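Local coordinates for protein pantothenate kinase (Coxiella burnetii, PDB 3TQC) that catalyses the ATP-dependent phosphorylation of pantothenate to 4'-phosphopantothenate, the first of five steps in the biosynthesis of coenzyme A, at residues B[61-66]-B[117-122]; B[67-72]-B[91-96]; B[242-247]-B[280-285]. All blocks are in the same frame, centred on the assembly; numbering follows the deposited sequence.

Contact 1: residues B[61-66]-B[117-122]; sequences PLSRLL and SRWPDH
Arg64 and Trp119 face each other with their CA atoms 8.6 Å apart, the first on a turn of the long helix 52-84, the second at the start of a type I beta turn from Trp119 to His122. This is helix-on-loop packing in a P-loop kinase fold: the loop leads from helix 105-116, the helix that follows the P-loop, to the edge strand 125-129. The indole of Trp119 spans the gap and presents its six-membered ring to two successive helix residues. Arg64 brings its aliphatic part. Arg64 CB, set by the helix backbone, lies 3.8 Å from Trp119 CH2; the trans first torsion (chi1 180°) and the bend at chi2 then bring Arg64 CD to 3.4 Å from Trp119 CZ2. The two side chains cross at nearly a right angle, and the guanidinium plane stands 53° from the indole plane; that group instead makes a cation-pi contact with Phe68. On the indole itself, one face is lined by Arg118 CG, 3.5 Å above the plane and displaced toward the rim. Arg118 is in turn held by a salt bridge to Asp39. Ser63 reaches the far rim of the indole: its OG, already hydrogen-bonded to the Leu60 carbonyl, lies at the ring edge, in the plane, 3.1 Å from both CZ3 and CH2 of Trp119.

Contact 2: residues B[67-72]-B[91-96]; sequences SFYVTA and VPYIIG
Val70 lays a methyl group over one face of the Tyr93 ring, and this pairing forms the centre of the contact. Val70 CG2 stands 3.9 Å from the centroid of the Tyr93 ring and 29° off its normal, a CH-pi arrangement displaced toward one side, where this methyl comes within 3.4 Å of Tyr93 CD2. The same face also meets the backbone of the helix: Val70 CA lies 4.0 Å above the plane, nearer the rim. The first torsion of Tyr93, close to trans at -167°, carries the ring off the strand toward helix 52-84. The phenol end then runs on past Val70 to the preceding residue, Tyr69. Here the approach is along the root of the side chain, with Tyr93 OH 3.4 Å from Tyr69 CB, and the two tyrosine side chains cross at a slant. The Tyr69 ring turns off to meet Phe229 edge-to-face. Within the strand, Ile95 CG1 lies at the edge of the Tyr93 ring, in its plane, so neighbours hold the ring from two directions.

In fold terms, this is a helix resting on the central sheet of a P-loop kinase. Strand 93-99, which leads into the P-loop, is an inner strand, and its backbone pairs through Tyr93 and Ile95 with strand 199-203, whose Ile199 also touches Val70. Tyr69 and Phe68 reach the second subunit as well, so the helix that covers the strand is also part of the dimer interface. No hydrogen bond links the two segments. The three touching residues are buried, and what joins them is dispersion and CH-pi contact, which depends on close fit of shape.

Contact 3: residues B[242-247]-B[280-285]; sequences KWYIDR and HVWNEI. With ADP (adenosine-5'-diphosphate), chain D.
Tyr244 and Trp282, CA atoms 7.4 Å apart, are the closest backbone pair between residues 242-247 and 280-285, on helices 237-253 and 271-294 in the nucleotide-binding region of a P-loop kinase fold. The apolar contacts centre on Tyr244. Its side chain and that of Trp282 run antiparallel alongside each other, with Tyr244 CB 4.0 Å from Trp282 CE3. With its first torsion extended (178°), Tyr244 reaches the opposing helix, where its OH comes 3.3 Å from Val281 CG1; these two side chains cross almost perpendicularly. The packing reaches the P-loop from both partners: Tyr244 also touches Ala102, and Trp282 touches Ser100.

The charged interactions belong to the first helix. One turn apart, Lys242 and Asp246 are joined by a salt bridge: Lys242 NZ lies 2.9 Å from Asp246 OD2, approaching on its syn side. Arg247 instead faces the nucleotide, binding ADP together with P-loop groups such as Lys105 NZ and Gly104 N. Its chain, extended as far as CD, bends at chi3 (65°) beside ADP O3', directing the guanidinium to the phosphates. There NH1 bridges the two phosphoryl groups: Arg247 NH1 bonds weakly to ADP O2A at 3.1 Å and more firmly to ADP O3B, near the guanidinium plane, at 2.8 Å with an N-H...O angle of 154°.

After an N-terminal strand and three short helices, the chain forms helix 52-84, and successive turns of it serve contacts 1 and 2. Contact 2 closes the shorter loop when the chain returns as strand 93-99; contact 1 closes a longer one around it, after the P-loop and helix 105-116, so contact 2 is nested within contact 1. The two touch directly through a probable hydrogen bond between His122 NE2 and Ser67 OG, and both adjoin the second subunit. Contact 3 follows in series and joins helices 237-253 and 271-294 beside ADP. Its centre lies about 34 Å from the centres of the others, on the opposite side of the chain's centre.

Contact 1: residues B[61-66]-B[117-122]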
loop_
_atom_site.group_PDB
_atom_site.type_symbol
_atom_site.label_atom_id
_atom_site.label_comp_id
_atom_site.label_asym_id
_atom_site.label_seq_id
_atom_site.Cartn_x
_atom_site.Cartn_y
_atom_site.Cartn_z
ATOM N N PRO B 61 17.427 -16.661 8.214
ATOM C CA PRO B 61 17.463 -16.201 6.815
ATOM C C PRO B 61 16.337 -15.217 6.464
ATOM O O PRO B 61 16.530 -14.341 5.615
ATOM C CB PRO B 61 17.343 -17.492 5.992
ATOM C CG PRO B 61 16.974 -18.570 6.959
ATOM C CD PRO B 61 17.402 -18.127 8.323
ATOM N N LEU B 62 15.177 -15.360 7.107
ATOM C CA LEU B 62 14.105 -14.399 6.918
ATOM C C LEU B 62 14.614 -13.030 7.328
ATOM O O LEU B 62 14.418 -12.062 6.609
ATOM C CB LEU B 62 12.845 -14.782 7.705
ATOM C CG LEU B 62 11.713 -13.749 7.695
ATOM C CD1 LEU B 62 11.416 -13.278 6.277
ATOM C CD2 LEU B 62 10.433 -14.275 8.375
ATOM N N SER B 63 15.295 -12.957 8.468
ATOM C CA SER B 63 15.821 -11.679 8.917
ATOM C C SER B 63 16.846 -11.121 7.934
ATOM O O SER B 63 16.851 -9.918 7.678
ATOM C CB SER B 63 16.397 -11.757 10.330
ATOM O OG SER B 63 17.650 -12.414 10.351
ATOM N N ARG B 64 17.687 -11.980 7.367
ATOM C CA ARG B 64 18.642 -11.533 6.355
ATOM C C ARG B 64 17.929 -11.006 5.108
ATOM O O ARG B 64 18.342 -9.996 4.553
ATOM C CB ARG B 64 19.616 -12.651 5.976
ATOM C CG ARG B 64 20.663 -12.273 4.900
ATOM C CD ARG B 64 21.677 -11.293 5.430
ATOM N NE ARG B 64 22.549 -10.728 4.400
ATOM C CZ ARG B 64 22.305 -9.624 3.695
ATOM N NH1 ARG B 64 21.179 -8.937 3.836
ATOM N NH2 ARG B 64 23.200 -9.211 2.820
ATOM N N LEU B 65 16.865 -11.677 4.673
ATOM C CA LEU B 65 16.102 -11.211 3.513
ATOM C C LEU B 65 15.588 -9.817 3.815
ATOM O O LEU B 65 15.796 -8.896 3.054
ATOM C CB LEU B 65 14.941 -12.154 3.177
ATOM C CG LEU B 65 13.974 -11.677 2.069
ATOM C CD1 LEU B 65 14.636 -11.724 0.713
ATOM C CD2 LEU B 65 12.698 -12.485 2.048
ATOM N N LEU B 66 14.957 -9.661 4.967
ATOM C CA LEU B 66 14.445 -8.365 5.380
ATOM C C LEU B 66 15.545 -7.319 5.485
ATOM O O LEU B 66 15.326 -6.163 5.158
ATOM C CB LEU B 66 13.724 -8.489 6.714
ATOM C CG LEU B 66 12.476 -9.346 6.649
ATOM C CD1 LEU B 66 11.856 -9.494 8.026
ATOM C CD2 LEU B 66 11.529 -8.669 5.660
ATOM N N SER B 117 18.219 -7.039 14.676
ATOM C CA SER B 117 19.080 -6.115 15.378
ATOM C C SER B 117 20.568 -6.496 15.266
ATOM O O SER B 117 21.424 -5.677 15.544
ATOM C CB SER B 117 18.659 -6.010 16.848
ATOM O OG SER B 117 19.253 -7.014 17.635
ATOM N N ARG B 118 20.867 -7.728 14.855
ATOM C CA ARG B 118 22.258 -8.185 14.715
ATOM C C ARG B 118 23.048 -7.484 13.615
ATOM O O ARG B 118 24.274 -7.505 13.647
ATOM C CB ARG B 118 22.313 -9.702 14.471
ATOM C CG ARG B 118 22.058 -10.120 13.016
ATOM C CD ARG B 118 21.525 -11.569 12.893
ATOM N NE ARG B 118 22.442 -12.592 13.418
ATOM C CZ ARG B 118 23.426 -13.177 12.736
ATOM N NH1 ARG B 118 23.706 -12.832 11.483
ATOM N NH2 ARG B 118 24.163 -14.107 13.329
ATOM N N TRP B 119 22.370 -6.886 12.638
ATOM C CA TRP B 119 23.053 -6.205 11.534
ATOM C C TRP B 119 23.370 -4.750 11.837
ATOM O O TRP B 119 22.484 -3.987 12.195
ATOM C CB TRP B 119 22.239 -6.308 10.250
ATOM C CG TRP B 119 22.436 -7.602 9.604
ATOM C CD1 TRP B 119 23.521 -8.000 8.879
ATOM C CD2 TRP B 119 21.559 -8.715 9.662
ATOM N NE1 TRP B 119 23.359 -9.295 8.463
ATOM C CE2 TRP B 119 22.159 -9.757 8.931
ATOM C CE3 TRP B 119 20.324 -8.932 10.254
ATOM C CZ2 TRP B 119 21.561 -10.993 8.776
ATOM C CZ3 TRP B 119 19.734 -10.163 10.105
ATOM C CH2 TRP B 119 20.346 -11.174 9.360
ATOM N N PRO B 120 24.642 -4.353 11.657
ATOM C CA PRO B 120 25.067 -3.037 12.108
ATOM C C PRO B 120 24.450 -1.860 11.350
ATOM O O PRO B 120 24.560 -0.735 11.821
ATOM C CB PRO B 120 26.602 -3.081 11.934
ATOM C CG PRO B 120 26.839 -4.081 10.891
ATOM C CD PRO B 120 25.769 -5.124 11.085
ATOM N N ASP B 121 23.818 -2.088 10.202
ATOM C CA ASP B 121 23.071 -1.010 9.538
ATOM C C ASP B 121 21.746 -0.719 10.214
ATOM O O ASP B 121 21.147 0.310 9.946
ATOM C CB ASP B 121 22.810 -1.307 8.053
ATOM C CG ASP B 121 24.049 -1.099 7.186
ATOM O OD1 ASP B 121 25.044 -0.532 7.685
ATOM O OD2 ASP B 121 24.026 -1.511 6.005
ATOM N N HIS B 122 21.271 -1.621 11.065
ATOM C CA HIS B 122 19.996 -1.407 11.715
ATOM C C HIS B 122 19.857 -2.131 13.043
ATOM O O HIS B 122 18.968 -2.941 13.227
ATOM C CB HIS B 122 18.855 -1.731 10.755
ATOM C CG HIS B 122 18.972 -3.051 10.075
ATOM N ND1 HIS B 122 18.756 -4.249 10.726
ATOM C CD2 HIS B 122 19.240 -3.364 8.786
ATOM C CE1 HIS B 122 18.907 -5.241 9.868
ATOM N NE2 HIS B 122 19.202 -4.733 8.685
#

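Contact 2: residues B[67-72]-B[91-96]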
loop_
_atom_site.group_PDB
_atom_site.type_symbol
_atom_site.label_atom_id
_atom_site.label_comp_id
_atom_site.label_asym_id
_atom_site.label_seq_id
_atom_site.Cartn_x
_atom_site.Cartn_y
_atom_site.Cartn_z
ATOM N N SER B 67 16.724 -7.719 5.947
ATOM C CA SER B 67 17.833 -6.788 6.030
ATOM C C SER B 67 18.091 -6.186 4.653
ATOM O O SER B 67 18.338 -5.004 4.557
ATOM C CB SER B 67 19.100 -7.446 6.596
ATOM O OG SER B 67 20.126 -6.494 6.825
ATOM N N PHE B 68 17.999 -6.985 3.591
ATOM C CA PHE B 68 18.205 -6.445 2.233
ATOM C C PHE B 68 17.274 -5.269 1.980
ATOM O O PHE B 68 17.690 -4.243 1.433
ATOM C CB PHE B 68 17.971 -7.481 1.136
ATOM C CG PHE B 68 19.102 -8.440 0.939
ATOM C CD1 PHE B 68 20.248 -8.043 0.305
ATOM C CD2 PHE B 68 18.995 -9.756 1.371
ATOM C CE1 PHE B 68 21.298 -8.936 0.126
ATOM C CE2 PHE B 68 20.015 -10.642 1.187
ATOM C CZ PHE B 68 21.173 -10.236 0.567
ATOM N N TYR B 69 16.015 -5.426 2.370
ATOM C CA TYR B 69 15.014 -4.386 2.136
ATOM C C TYR B 69 15.308 -3.148 2.950
ATOM O O TYR B 69 15.220 -2.046 2.440
ATOM C CB TYR B 69 13.592 -4.873 2.452
ATOM C CG TYR B 69 13.000 -5.725 1.366
ATOM C CD1 TYR B 69 12.012 -5.232 0.530
ATOM C CD2 TYR B 69 13.431 -7.036 1.170
ATOM C CE1 TYR B 69 11.466 -6.024 -0.482
ATOM C CE2 TYR B 69 12.888 -7.833 0.167
ATOM C CZ TYR B 69 11.917 -7.314 -0.664
ATOM O OH TYR B 69 11.384 -8.100 -1.669
ATOM N N VAL B 70 15.656 -3.321 4.218
ATOM C CA VAL B 70 15.922 -2.172 5.066
ATOM C C VAL B 70 17.154 -1.417 4.578
ATOM O O VAL B 70 17.115 -0.195 4.466
ATOM C CB VAL B 70 16.092 -2.564 6.524
ATOM C CG1 VAL B 70 16.439 -1.366 7.361
ATOM C CG2 VAL B 70 14.837 -3.234 7.017
ATOM N N THR B 71 18.243 -2.128 4.288
ATOM C CA THR B 71 19.481 -1.435 3.915
ATOM C C THR B 71 19.339 -0.811 2.516
ATOM O O THR B 71 19.907 0.228 2.252
ATOM C CB THR B 71 20.747 -2.333 4.007
ATOM O OG1 THR B 71 20.763 -3.244 2.918
ATOM C CG2 THR B 71 20.806 -3.106 5.319
ATOM N N ALA B 72 18.548 -1.433 1.644
ATOM C CA ALA B 72 18.208 -0.831 0.345
ATOM C C ALA B 72 17.502 0.513 0.510
ATOM O O ALA B 72 17.823 1.481 -0.195
ATOM C CB ALA B 72 17.339 -1.780 -0.501
ATOM N N VAL B 91 13.806 8.141 8.272
ATOM C CA VAL B 91 12.795 7.702 9.190
ATOM C C VAL B 91 12.923 6.163 9.223
ATOM O O VAL B 91 13.607 5.583 8.368
ATOM C CB VAL B 91 11.390 8.131 8.717
ATOM C CG1 VAL B 91 11.209 9.610 8.870
ATOM C CG2 VAL B 91 11.158 7.718 7.292
ATOM N N PRO B 92 12.252 5.502 10.183
ATOM C CA PRO B 92 12.422 4.061 10.331
ATOM C C PRO B 92 11.751 3.272 9.216
ATOM O O PRO B 92 10.763 3.703 8.627
ATOM C CB PRO B 92 11.744 3.756 11.679
ATOM C CG PRO B 92 11.674 5.075 12.391
ATOM C CD PRO B 92 11.406 6.050 11.252
ATOM N N TYR B 93 12.330 2.129 8.924
ATOM C CA TYR B 93 11.722 1.157 8.058
ATOM C C TYR B 93 10.732 0.382 8.922
ATOM O O TYR B 93 11.103 -0.078 9.986
ATOM C CB TYR B 93 12.797 0.228 7.508
ATOM C CG TYR B 93 12.316 -0.607 6.366
ATOM C CD1 TYR B 93 12.466 -0.180 5.066
ATOM C CD2 TYR B 93 11.712 -1.843 6.589
ATOM C CE1 TYR B 93 12.020 -0.943 4.021
ATOM C CE2 TYR B 93 11.254 -2.600 5.558
ATOM C CZ TYR B 93 11.425 -2.158 4.268
ATOM O OH TYR B 93 10.971 -2.922 3.224
ATOM N N ILE B 94 9.483 0.268 8.490
ATOM C CA ILE B 94 8.461 -0.387 9.299
ATOM C C ILE B 94 7.969 -1.648 8.626
ATOM O O ILE B 94 7.509 -1.606 7.487
ATOM C CB ILE B 94 7.263 0.515 9.563
ATOM C CG1 ILE B 94 7.710 1.826 10.222
ATOM C CG2 ILE B 94 6.269 -0.201 10.451
ATOM C CD1 ILE B 94 6.577 2.576 10.929
ATOM N N ILE B 95 8.059 -2.758 9.348
ATOM C CA ILE B 95 7.656 -4.053 8.849
ATOM C C ILE B 95 6.373 -4.470 9.573
ATOM O O ILE B 95 6.342 -4.524 10.797
ATOM C CB ILE B 95 8.745 -5.099 9.103
ATOM C CG1 ILE B 95 10.025 -4.741 8.341
ATOM C CG2 ILE B 95 8.282 -6.498 8.694
ATOM C CD1 ILE B 95 11.268 -5.551 8.828
ATOM N N GLY B 96 5.328 -4.768 8.818
ATOM C CA GLY B 96 4.046 -5.147 9.387
ATOM C C GLY B 96 3.982 -6.643 9.576
ATOM O O GLY B 96 4.465 -7.396 8.734
#

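Contact 3: residues B[242-247]-B[280-285]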
loop_
_atom_site.group_PDB
_atom_site.type_symbol
_atom_site.label_atom_id
_atom_site.label_comp_id
_atom_site.label_asym_id
_atom_site.label_seq_id
_atom_site.Cartn_x
_atom_site.Cartn_y
_atom_site.Cartn_z
ATOM N N LYS B 242 -6.763 -24.744 17.758
ATOM C CA LYS B 242 -6.031 -25.538 18.737
ATOM C C LYS B 242 -4.958 -24.715 19.448
ATOM O O LYS B 242 -4.799 -24.819 20.660
ATOM C CB LYS B 242 -5.403 -26.778 18.102
ATOM C CG LYS B 242 -4.670 -27.647 19.121
ATOM C CD LYS B 242 -4.508 -29.092 18.653
ATOM C CE LYS B 242 -3.322 -29.746 19.341
ATOM N NZ LYS B 242 -3.372 -29.549 20.814
ATOM N N TRP B 243 -4.231 -23.877 18.711
ATOM C CA TRP B 243 -3.197 -23.082 19.355
ATOM C C TRP B 243 -3.835 -22.116 20.320
ATOM O O TRP B 243 -3.316 -21.844 21.402
ATOM C CB TRP B 243 -2.389 -22.293 18.346
ATOM C CG TRP B 243 -1.607 -23.129 17.399
ATOM C CD1 TRP B 243 -1.185 -24.407 17.585
ATOM C CD2 TRP B 243 -1.114 -22.721 16.115
ATOM N NE1 TRP B 243 -0.478 -24.825 16.492
ATOM C CE2 TRP B 243 -0.423 -23.809 15.575
ATOM C CE3 TRP B 243 -1.215 -21.540 15.366
ATOM C CZ2 TRP B 243 0.179 -23.760 14.320
ATOM C CZ3 TRP B 243 -0.627 -21.489 14.119
ATOM C CH2 TRP B 243 0.068 -22.596 13.605
ATOM N N TYR B 244 -4.968 -21.573 19.906
ATOM C CA TYR B 244 -5.708 -20.664 20.750
ATOM C C TYR B 244 -6.182 -21.388 22.007
ATOM O O TYR B 244 -5.941 -20.921 23.114
ATOM C CB TYR B 244 -6.888 -20.059 19.997
ATOM C CG TYR B 244 -7.666 -19.155 20.883
ATOM C CD1 TYR B 244 -7.303 -17.829 21.036
ATOM C CD2 TYR B 244 -8.753 -19.629 21.603
ATOM C CE1 TYR B 244 -8.006 -16.998 21.878
ATOM C CE2 TYR B 244 -9.457 -18.805 22.437
ATOM C CZ TYR B 244 -9.078 -17.492 22.578
ATOM O OH TYR B 244 -9.780 -16.666 23.420
ATOM N N ILE B 245 -6.838 -22.533 21.838
ATOM C CA ILE B 245 -7.379 -23.248 22.983
ATOM C C ILE B 245 -6.268 -23.668 23.931
ATOM O O ILE B 245 -6.414 -23.553 25.138
ATOM C CB ILE B 245 -8.261 -24.455 22.570
ATOM C CG1 ILE B 245 -9.551 -23.961 21.906
ATOM C CG2 ILE B 245 -8.619 -25.311 23.779
ATOM C CD1 ILE B 245 -10.282 -25.034 21.123
ATOM N N ASP B 246 -5.147 -24.130 23.404
ATOM C CA ASP B 246 -4.020 -24.472 24.261
ATOM C C ASP B 246 -3.477 -23.254 24.997
ATOM O O ASP B 246 -3.199 -23.326 26.184
ATOM C CB ASP B 246 -2.904 -25.146 23.464
ATOM C CG ASP B 246 -3.260 -26.561 23.048
ATOM O OD1 ASP B 246 -4.318 -27.070 23.484
ATOM O OD2 ASP B 246 -2.470 -27.166 22.282
ATOM N N ARG B 247 -3.345 -22.132 24.315
ATOM C CA ARG B 247 -2.830 -20.928 24.972
ATOM C C ARG B 247 -3.706 -20.507 26.168
ATOM O O ARG B 247 -3.182 -20.178 27.234
ATOM C CB ARG B 247 -2.684 -19.777 23.985
ATOM C CG ARG B 247 -1.840 -18.624 24.520
ATOM C CD ARG B 247 -1.686 -17.553 23.488
ATOM N NE ARG B 247 -2.954 -16.904 23.144
ATOM C CZ ARG B 247 -3.086 -15.962 22.213
ATOM N NH1 ARG B 247 -2.034 -15.552 21.511
ATOM N NH2 ARG B 247 -4.273 -15.422 21.977
ATOM N N HIS B 280 -15.647 -21.879 22.148
ATOM C CA HIS B 280 -16.754 -20.964 21.896
ATOM C C HIS B 280 -16.248 -19.589 21.494
ATOM O O HIS B 280 -16.690 -19.040 20.486
ATOM C CB HIS B 280 -17.645 -20.839 23.137
ATOM C CG HIS B 280 -18.515 -19.626 23.124
ATOM N ND1 HIS B 280 -19.759 -19.611 22.531
ATOM C CD2 HIS B 280 -18.311 -18.375 23.602
ATOM C CE1 HIS B 280 -20.290 -18.409 22.661
ATOM N NE2 HIS B 280 -19.431 -17.639 23.302
ATOM N N VAL B 281 -15.337 -19.038 22.294
ATOM C CA VAL B 281 -14.784 -17.705 22.041
ATOM C C VAL B 281 -14.123 -17.659 20.661
ATOM O O VAL B 281 -14.366 -16.737 19.873
ATOM C CB VAL B 281 -13.779 -17.291 23.135
ATOM C CG1 VAL B 281 -12.950 -16.087 22.699
ATOM C CG2 VAL B 281 -14.502 -16.995 24.439
ATOM N N TRP B 282 -13.294 -18.660 20.377
ATOM C CA TRP B 282 -12.711 -18.822 19.050
ATOM C C TRP B 282 -13.785 -18.825 17.956
ATOM O O TRP B 282 -13.723 -18.039 17.019
ATOM C CB TRP B 282 -11.907 -20.116 18.962
ATOM C CG TRP B 282 -11.490 -20.392 17.582
ATOM C CD1 TRP B 282 -12.072 -21.260 16.710
ATOM C CD2 TRP B 282 -10.414 -19.757 16.872
ATOM N NE1 TRP B 282 -11.425 -21.211 15.504
ATOM C CE2 TRP B 282 -10.399 -20.299 15.575
ATOM C CE3 TRP B 282 -9.462 -18.790 17.213
ATOM C CZ2 TRP B 282 -9.459 -19.912 14.607
ATOM C CZ3 TRP B 282 -8.525 -18.388 16.232
ATOM C CH2 TRP B 282 -8.544 -18.952 14.952
ATOM N N ASN B 283 -14.780 -19.699 18.104
ATOM C CA ASN B 283 -15.771 -19.884 17.063
ATOM C C ASN B 283 -16.636 -18.656 16.839
ATOM O O ASN B 283 -16.928 -18.320 15.698
ATOM C CB ASN B 283 -16.654 -21.098 17.351
ATOM C CG ASN B 283 -16.048 -22.406 16.855
ATOM O OD1 ASN B 283 -15.370 -22.451 15.833
ATOM N ND2 ASN B 283 -16.331 -23.486 17.570
ATOM N N GLU B 284 -17.037 -17.981 17.913
ATOM C CA GLU B 284 -17.993 -16.870 17.804
ATOM C C GLU B 284 -17.319 -15.498 17.727
ATOM O O GLU B 284 -17.917 -14.536 17.252
ATOM C CB GLU B 284 -18.964 -16.885 18.979
ATOM C CG GLU B 284 -19.805 -18.161 19.094
ATOM C CD GLU B 284 -20.698 -18.431 17.875
ATOM O OE1 GLU B 284 -21.209 -17.466 17.259
ATOM O OE2 GLU B 284 -20.898 -19.624 17.547
ATOM N N ILE B 285 -16.092 -15.405 18.215
ATOM C CA ILE B 285 -15.384 -14.149 18.206
ATOM C C ILE B 285 -14.163 -14.202 17.276
ATOM O O ILE B 285 -14.202 -13.661 16.172
ATOM C CB ILE B 285 -14.979 -13.733 19.623
ATOM C CG1 ILE B 285 -16.231 -13.582 20.501
ATOM C CG2 ILE B 285 -14.172 -12.429 19.581
ATOM C CD1 ILE B 285 -15.913 -13.209 21.934
HETATM P PB ADP D . -0.403 -13.982 18.391
HETATM O O1B ADP D . 0.625 -12.987 18.828
HETATM O O2B ADP D . -0.640 -13.980 16.903
HETATM O O3B ADP D . -1.692 -13.966 19.182
HETATM P PA ADP D . 1.400 -15.725 19.711
HETATM O O1A ADP D . 2.637 -15.154 19.058
HETATM O O2A ADP D . 1.012 -15.344 21.104
HETATM O O3A ADP D . 0.150 -15.446 18.745
HETATM O "O5'" ADP D . 1.502 -17.306 19.679
HETATM C "C5'" ADP D . 0.345 -18.116 19.788
HETATM C "C4'" ADP D . 0.702 -19.409 20.507
HETATM O "O4'" ADP D . 1.499 -20.236 19.666
HETATM C "C3'" ADP D . 1.533 -19.163 21.749
HETATM O "O3'" ADP D . 1.151 -20.119 22.739
HETATM C "C2'" ADP D . 2.964 -19.361 21.318
HETATM O "O2'" ADP D . 3.754 -19.892 22.367
HETATM C "C1'" ADP D . 2.830 -20.354 20.184
HETATM N N9 ADP D . 3.774 -20.134 19.070
HETATM C C8 ADP D . 3.801 -19.056 18.273
HETATM N N7 ADP D . 4.766 -19.178 17.333
HETATM C C5 ADP D . 5.358 -20.358 17.539
HETATM C C6 ADP D . 6.444 -21.077 16.878
HETATM N N6 ADP D . 7.064 -20.501 15.819
HETATM N N1 ADP D . 6.772 -22.283 17.376
HETATM C C2 ADP D . 6.143 -22.832 18.440
HETATM N N3 ADP D . 5.131 -22.214 19.086
HETATM C C4 ADP D . 4.709 -20.993 18.675
#